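Local coordinates for Lmaj004144AAA protein (Leishmania major, PDB 1Y63), which probably transfers phosphate between nucleoside triphosphates and monophosphates as an adenylate kinase of the AK6 subfamily, and probably also hydrolyses ATP, at residues Leu72-Val81 against Glu94-His102. Residues are numbered along the deposited sequence; the frame is centred on the assembly and turned at random.
With NA (sodium ion), chain O; MN (manganese (II) ion), chain F.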
# COMPACT_ATOMS: atom_id res chain seq x y z
N LEU A 72 -1.59 15.33 4.70
CA LEU A 72 -2.12 13.98 4.51
C LEU A 72 -2.12 13.22 5.84
O LEU A 72 -3.09 12.57 6.20
CB LEU A 72 -1.32 13.21 3.45
CG LEU A 72 -1.66 11.72 3.32
CD1 LEU A 72 -3.08 11.50 2.86
CD2 LEU A 72 -0.68 11.04 2.38
N LEU A 73 -1.00 13.26 6.55
CA LEU A 73 -0.90 12.54 7.82
C LEU A 73 -1.89 13.05 8.85
O LEU A 73 -2.51 12.26 9.57
CB LEU A 73 0.52 12.60 8.37
CG LEU A 73 1.64 11.99 7.50
CD1 LEU A 73 2.95 12.10 8.24
CD2 LEU A 73 1.43 10.58 7.07
N ASP A 74 -2.09 14.37 8.92
CA ASP A 74 -3.05 14.91 9.86
C ASP A 74 -4.47 14.44 9.53
O ASP A 74 -5.27 14.20 10.43
CB ASP A 74 -3.00 16.45 9.87
CG ASP A 74 -1.76 17.03 10.52
OD1 ASP A 74 -1.03 16.31 11.21
OD2 ASP A 74 -1.52 18.24 10.33
N PHE A 75 -4.77 14.33 8.23
CA PHE A 75 -6.06 13.84 7.75
C PHE A 75 -6.27 12.38 8.13
O PHE A 75 -7.36 11.98 8.58
CB PHE A 75 -6.16 14.04 6.23
CG PHE A 75 -7.51 13.73 5.67
CD1 PHE A 75 -7.84 12.42 5.33
CD2 PHE A 75 -8.43 14.75 5.44
CE1 PHE A 75 -9.11 12.13 4.81
CE2 PHE A 75 -9.71 14.46 4.90
CZ PHE A 75 -10.03 13.16 4.59
N MET A 76 -5.22 11.58 7.94
CA MET A 76 -5.30 10.14 8.20
C MET A 76 -5.27 9.76 9.69
O MET A 76 -5.89 8.78 10.10
CB MET A 76 -4.18 9.40 7.47
CG MET A 76 -4.30 9.40 5.98
SD MET A 76 -2.91 8.57 5.20
CE MET A 76 -3.19 6.86 5.73
N GLU A 77 -4.57 10.56 10.50
CA GLU A 77 -4.37 10.22 11.90
C GLU A 77 -5.63 9.76 12.64
O GLU A 77 -5.61 8.69 13.23
CB GLU A 77 -3.67 11.37 12.63
CG GLU A 77 -3.53 11.15 14.14
CD GLU A 77 -2.45 10.15 14.53
OE1 GLU A 77 -1.51 9.91 13.74
OE2 GLU A 77 -2.53 9.65 15.68
N PRO A 78 -6.70 10.57 12.64
CA PRO A 78 -7.89 10.11 13.38
C PRO A 78 -8.47 8.79 12.88
O PRO A 78 -8.94 7.99 13.71
CB PRO A 78 -8.88 11.26 13.21
CG PRO A 78 -8.42 11.98 12.00
CD PRO A 78 -6.94 11.91 12.06
N ILE A 79 -8.40 8.54 11.57
CA ILE A 79 -8.87 7.27 11.03
C ILE A 79 -7.99 6.14 11.57
O ILE A 79 -8.47 5.10 12.02
CB ILE A 79 -8.86 7.26 9.51
CG1 ILE A 79 -9.68 8.44 8.97
CG2 ILE A 79 -9.44 5.97 9.00
CD1 ILE A 79 -9.34 8.81 7.52
N MET A 80 -6.69 6.35 11.53
CA MET A 80 -5.76 5.27 11.83
C MET A 80 -5.80 4.82 13.27
O MET A 80 -5.48 3.68 13.56
CB MET A 80 -4.34 5.67 11.42
CG MET A 80 -4.22 5.90 9.93
SD MET A 80 -4.72 4.47 8.90
CE MET A 80 -3.55 3.24 9.46
N VAL A 81 -6.20 5.70 14.18
CA VAL A 81 -6.27 5.37 15.61
C VAL A 81 -7.69 5.02 16.06
O VAL A 81 -7.92 4.72 17.24
CB VAL A 81 -5.70 6.50 16.51
CG1 VAL A 81 -4.26 6.74 16.15
CG2 VAL A 81 -6.53 7.77 16.38
N GLU A 94 7.40 5.44 3.42
CA GLU A 94 8.32 6.06 4.37
C GLU A 94 7.65 7.18 5.16
O GLU A 94 7.98 7.42 6.32
CB GLU A 94 9.56 6.59 3.64
CG GLU A 94 10.41 7.57 4.41
CD GLU A 94 11.64 7.95 3.64
OE1 GLU A 94 11.53 8.46 2.51
OE2 GLU A 94 12.74 7.72 4.19
N LEU A 95 6.69 7.85 4.52
CA LEU A 95 6.04 8.99 5.13
C LEU A 95 5.22 8.68 6.36
O LEU A 95 5.04 9.55 7.21
CB LEU A 95 5.20 9.72 4.12
CG LEU A 95 3.87 9.11 3.69
CD1 LEU A 95 3.03 10.13 2.97
CD2 LEU A 95 4.07 7.91 2.81
N PHE A 96 4.73 7.46 6.48
CA PHE A 96 3.80 7.15 7.57
C PHE A 96 4.56 6.78 8.84
O PHE A 96 5.64 6.17 8.77
CB PHE A 96 2.90 5.97 7.22
CG PHE A 96 2.14 6.11 5.92
CD1 PHE A 96 1.31 7.18 5.68
CD2 PHE A 96 2.22 5.12 4.95
CE1 PHE A 96 0.58 7.28 4.51
CE2 PHE A 96 1.50 5.23 3.76
CZ PHE A 96 0.67 6.31 3.56
N PRO A 97 3.98 7.10 10.01
CA PRO A 97 4.59 6.72 11.27
C PRO A 97 4.48 5.22 11.50
O PRO A 97 3.43 4.63 11.29
CB PRO A 97 3.79 7.48 12.31
CG PRO A 97 2.56 7.82 11.71
CD PRO A 97 2.74 7.86 10.22
N GLU A 98 5.56 4.62 11.99
CA GLU A 98 5.57 3.22 12.36
C GLU A 98 4.52 2.89 13.40
O GLU A 98 4.02 1.78 13.43
CB GLU A 98 6.95 2.79 12.84
CG GLU A 98 8.00 2.73 11.79
CD GLU A 98 9.30 2.19 12.35
OE1 GLU A 98 9.31 1.02 12.79
OE2 GLU A 98 10.31 2.94 12.37
N ARG A 99 4.15 3.86 14.24
CA ARG A 99 3.11 3.70 15.23
C ARG A 99 1.79 3.13 14.65
O ARG A 99 1.05 2.41 15.36
CB ARG A 99 2.84 5.07 15.87
CG ARG A 99 1.68 5.14 16.83
CD ARG A 99 1.67 6.43 17.60
NE ARG A 99 1.73 7.58 16.72
CZ ARG A 99 0.67 8.14 16.13
NH1 ARG A 99 -0.55 7.67 16.35
NH2 ARG A 99 0.84 9.16 15.32
N TRP A 100 1.48 3.50 13.41
CA TRP A 100 0.18 3.14 12.82
C TRP A 100 0.06 1.69 12.46
O TRP A 100 -1.03 1.13 12.54
CB TRP A 100 -0.06 3.94 11.56
CG TRP A 100 -0.42 5.39 11.73
CD1 TRP A 100 -0.64 6.07 12.89
CD2 TRP A 100 -0.60 6.33 10.68
NE1 TRP A 100 -0.96 7.37 12.62
CE2 TRP A 100 -0.95 7.56 11.26
CE3 TRP A 100 -0.54 6.23 9.28
CZ2 TRP A 100 -1.20 8.68 10.51
CZ3 TRP A 100 -0.80 7.36 8.54
CH2 TRP A 100 -1.11 8.55 9.14
N PHE A 101 1.16 1.05 12.04
CA PHE A 101 1.05 -0.22 11.31
C PHE A 101 1.56 -1.45 12.05
O PHE A 101 2.63 -1.43 12.68
CB PHE A 101 1.74 -0.12 9.93
CG PHE A 101 1.02 0.81 8.99
CD1 PHE A 101 -0.27 0.50 8.58
CD2 PHE A 101 1.58 1.98 8.56
CE1 PHE A 101 -0.97 1.32 7.76
CE2 PHE A 101 0.87 2.82 7.72
CZ PHE A 101 -0.39 2.47 7.30
N HIS A 102 0.78 -2.53 11.93
CA HIS A 102 1.15 -3.83 12.49
C HIS A 102 1.69 -4.80 11.48
O HIS A 102 2.23 -5.82 11.88
CB HIS A 102 -0.05 -4.43 13.21
CG HIS A 102 -0.66 -3.48 14.16
ND1 HIS A 102 -1.78 -2.74 13.85
CD2 HIS A 102 -0.24 -3.05 15.38
CE1 HIS A 102 -2.06 -1.94 14.87
NE2 HIS A 102 -1.14 -2.10 15.80
NA NA O . 14.86 6.93 3.37
MN MN F . 11.40 4.06 10.68
O HOH W 1 10.52 4.97 10.48
O HOH W 2 14.11 5.38 2.38
O HOH W 3 16.38 4.69 2.75
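Trp100 lies against one side of helix 66-80, clamped between Met80 of that helix and Pro97 of its own loop, and illustrates how a buried indole can be held by faces and edge together. Met80 CG stands over the six-membered ring, 3.7 Å from its centroid and 11° off the normal, a CH-pi contact; Pro97 CG covers the opposite face. Met76 CB approaches Trp100 CH2 obliquely, at 3.6 Å.

The polar edge is fixed by Glu77. Trp100 NE1 donates to Glu77 OE1 over 2.8 Å; the oxygen lies in the indole plane, whereas the N-H arrives from above the carboxylate plane. From the opposite face of that plane Arg99 NH2 reaches the same OE1, on its syn side, while Arg99 NH1 meets the syn lone pair of Glu77 OE2 at 2.9 Å. This end-on, two-nitrogen salt bridge and the indole bond give the carboxylate three donors, which should limit its rotation and probably favour its charged form. A bend at chi2 (75°) turns the carboxylate of Glu77 toward the loop. Arg99 NH1 has a second acceptor in the carbonyl of Glu6, and Trp100 CD1 lies over one face of the Arg99 guanidinium, offset toward its rim.

Beyond the indole, Leu73 CD2 touches the edge of the Phe96 ring, 3.7 Å from Phe96 CD1, and Met76 SD makes an oblique Met-aromatic contact with that ring. Met80, bent at chi2 and chi3, carries its CE to Phe101 CE1 at 3.6 Å.

The contact thus fastens helix 66-80 to the loop linking strands 85-89 and 103-108 of the parallel P-loop NTPase sheet. Met76 and Met80 also touch Leu40 of strand 37-41 and Val88 of strand 85-89, while Phe96 and Phe101 rest on Leu14 of strand 12-16.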